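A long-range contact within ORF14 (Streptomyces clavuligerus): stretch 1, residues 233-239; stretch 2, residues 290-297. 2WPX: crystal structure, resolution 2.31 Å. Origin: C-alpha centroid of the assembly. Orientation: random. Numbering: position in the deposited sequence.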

# COMPACT_ATOMS: atom_id res chain seq x y z
N ARG A 233 4.07 -10.93 -6.64
CA ARG A 233 3.87 -10.90 -5.20
C ARG A 233 3.28 -12.22 -4.71
O ARG A 233 2.34 -12.76 -5.30
CB ARG A 233 2.93 -9.76 -4.80
CG ARG A 233 3.61 -8.42 -4.84
CD ARG A 233 2.66 -7.31 -4.62
NE ARG A 233 3.38 -6.04 -4.56
CZ ARG A 233 3.82 -5.53 -3.41
NH1 ARG A 233 3.63 -6.19 -2.27
NH2 ARG A 233 4.45 -4.38 -3.39
N ARG A 234 3.81 -12.68 -3.58
CA ARG A 234 3.40 -13.89 -2.91
C ARG A 234 2.72 -13.48 -1.59
O ARG A 234 3.13 -12.48 -0.98
CB ARG A 234 4.72 -14.53 -2.49
CG ARG A 234 4.84 -15.92 -2.63
CD ARG A 234 6.26 -16.22 -3.10
NE ARG A 234 7.44 -15.90 -2.29
CZ ARG A 234 8.53 -15.26 -2.78
NH1 ARG A 234 8.55 -14.77 -4.03
NH2 ARG A 234 9.61 -15.07 -2.04
N ALA A 235 1.79 -14.28 -1.06
CA ALA A 235 1.15 -13.87 0.19
C ALA A 235 1.03 -15.01 1.20
O ALA A 235 1.14 -16.18 0.84
CB ALA A 235 -0.22 -13.22 -0.08
N TYR A 236 0.88 -14.65 2.48
CA TYR A 236 0.83 -15.66 3.54
C TYR A 236 -0.33 -15.32 4.48
O TYR A 236 -0.43 -14.17 4.97
CB TYR A 236 2.15 -15.72 4.32
CG TYR A 236 3.33 -16.20 3.53
CD1 TYR A 236 4.07 -15.32 2.70
CD2 TYR A 236 3.73 -17.53 3.59
CE1 TYR A 236 5.16 -15.76 1.98
CE2 TYR A 236 4.83 -17.97 2.86
CZ TYR A 236 5.51 -17.08 2.06
OH TYR A 236 6.58 -17.50 1.36
N HIS A 237 -1.22 -16.30 4.71
CA HIS A 237 -2.44 -16.06 5.50
C HIS A 237 -2.57 -17.01 6.68
O HIS A 237 -2.27 -18.19 6.57
CB HIS A 237 -3.68 -16.20 4.64
CG HIS A 237 -3.69 -15.29 3.46
ND1 HIS A 237 -3.07 -15.62 2.27
CD2 HIS A 237 -4.22 -14.06 3.27
CE1 HIS A 237 -3.24 -14.64 1.40
NE2 HIS A 237 -3.95 -13.69 1.98
N THR A 238 -2.97 -16.46 7.82
CA THR A 238 -3.41 -17.23 8.97
C THR A 238 -4.81 -16.75 9.35
O THR A 238 -5.09 -15.56 9.34
CB THR A 238 -2.49 -17.03 10.15
OG1 THR A 238 -1.17 -17.46 9.78
CG2 THR A 238 -3.01 -17.84 11.39
N GLY A 239 -5.69 -17.69 9.61
CA GLY A 239 -7.06 -17.39 10.00
C GLY A 239 -7.46 -18.09 11.29
O GLY A 239 -6.89 -19.12 11.66
N GLU A 290 5.40 -16.38 11.95
CA GLU A 290 6.20 -17.55 12.02
C GLU A 290 6.08 -18.32 10.71
O GLU A 290 7.05 -18.96 10.25
CB GLU A 290 5.73 -18.41 13.17
CG GLU A 290 6.58 -19.63 13.39
CD GLU A 290 5.91 -20.56 14.41
OE1 GLU A 290 4.72 -20.89 14.27
OE2 GLU A 290 6.56 -20.94 15.37
N TYR A 291 4.88 -18.29 10.15
CA TYR A 291 4.55 -18.98 8.95
C TYR A 291 5.34 -18.34 7.77
O TYR A 291 5.99 -19.05 7.00
CB TYR A 291 3.03 -18.97 8.78
CG TYR A 291 2.55 -19.49 7.45
CD1 TYR A 291 3.16 -20.56 6.83
CD2 TYR A 291 1.50 -18.88 6.80
CE1 TYR A 291 2.68 -21.04 5.59
CE2 TYR A 291 1.04 -19.34 5.61
CZ TYR A 291 1.62 -20.40 5.01
OH TYR A 291 1.12 -20.82 3.80
N VAL A 292 5.39 -17.03 7.68
CA VAL A 292 6.33 -16.33 6.74
C VAL A 292 7.82 -16.72 6.88
O VAL A 292 8.46 -17.15 5.89
CB VAL A 292 6.18 -14.80 6.88
CG1 VAL A 292 7.22 -14.02 6.05
CG2 VAL A 292 4.80 -14.44 6.50
N LEU A 293 8.36 -16.60 8.08
CA LEU A 293 9.81 -16.79 8.32
C LEU A 293 10.25 -18.21 8.01
O LEU A 293 11.42 -18.44 7.71
CB LEU A 293 10.15 -16.47 9.78
CG LEU A 293 10.60 -15.05 10.08
CD1 LEU A 293 9.99 -14.13 9.10
CD2 LEU A 293 10.38 -14.56 11.53
N ARG A 294 9.36 -19.18 8.10
CA ARG A 294 9.83 -20.51 7.82
C ARG A 294 9.84 -20.76 6.32
O ARG A 294 10.45 -21.71 5.86
CB ARG A 294 9.10 -21.58 8.65
CG ARG A 294 7.72 -21.96 8.17
CD ARG A 294 7.38 -23.45 8.48
NE ARG A 294 7.36 -23.72 9.92
CZ ARG A 294 6.58 -23.08 10.78
NH1 ARG A 294 5.75 -22.12 10.35
NH2 ARG A 294 6.64 -23.38 12.07
N HIS A 295 9.23 -19.87 5.55
CA HIS A 295 9.32 -19.92 4.09
C HIS A 295 10.22 -18.80 3.45
O HIS A 295 10.64 -18.90 2.31
CB HIS A 295 7.91 -19.86 3.52
CG HIS A 295 7.09 -21.04 3.91
ND1 HIS A 295 7.08 -22.21 3.18
CD2 HIS A 295 6.28 -21.26 4.99
CE1 HIS A 295 6.29 -23.09 3.77
NE2 HIS A 295 5.80 -22.54 4.87
N GLU A 296 10.46 -17.74 4.22
CA GLU A 296 11.21 -16.58 3.81
C GLU A 296 12.19 -16.31 4.97
O GLU A 296 12.04 -15.33 5.70
CB GLU A 296 10.24 -15.41 3.67
CG GLU A 296 10.12 -14.72 2.29
CD GLU A 296 9.52 -15.59 1.23
OE1 GLU A 296 10.29 -16.34 0.64
OE2 GLU A 296 8.33 -15.53 0.93
N PRO A 297 13.18 -17.20 5.17
CA PRO A 297 14.19 -17.02 6.22
C PRO A 297 14.92 -15.68 6.20
O PRO A 297 15.43 -15.27 7.22
CB PRO A 297 15.20 -18.16 5.96
CG PRO A 297 14.87 -18.71 4.56
CD PRO A 297 13.39 -18.47 4.42

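A single carboxylate, that of Glu296, gathers both a tyrosine hydroxyl and an arginine guanidinium from the neighbouring strand. Tyr236 OH donates a short hydrogen bond to Glu296 OE2 (2.7 Å), lying near the plane of the tyrosine ring as expected for a phenolic donor. Arg234 completes the cluster with a salt bridge: its NH2 donates to Glu296 OE1 at 3.0 Å with a nearly straight geometry (161°), while weak hydrogen bonds reach Glu296 OE2 from Arg234 NE (3.4 Å) and Arg234 NH2 (3.3 Å). The carboxylate thus meets the guanidinium at its edge, where the N-H groups point, and its charge is balanced by the arginine.

Behind this polar end, strand 234-239 runs roughly antiparallel to the helix of the second stretch, their axes at 143° and 8.7 Å apart at closest approach. The backbones come nearest at Tyr236 and Val292, whose CA atoms are 6.4 Å apart. Alternation along the strand turns the CA-to-CB bonds of Arg234 and Tyr236 toward the second stretch and those of Ala235 and His237 away from it.

Tyr236, buried and in the m rotamer, is the centre of the packing. One face of its ring lies against Val292, and its CB sits 3.7 Å from Val292 CG2. Its edge points at the face of Tyr291, with ring planes at 81° and Tyr236 CD2 3.8 Å from Tyr291 CE2, an arrangement that sets the slightly positive C-H rim against an electron-rich face. Near the hydroxyl, His295 also touches it, its CB 3.5 Å from Tyr236 OH. Tyr291 also reaches along the strand, its CE2 3.6 Å from the backbone oxygen, His237 O. Within the second stretch, Val292 O accepts from both His295 N (2.8 Å) and Glu296 N (2.7 Å), helping to hold the backbone that carries the carboxylate.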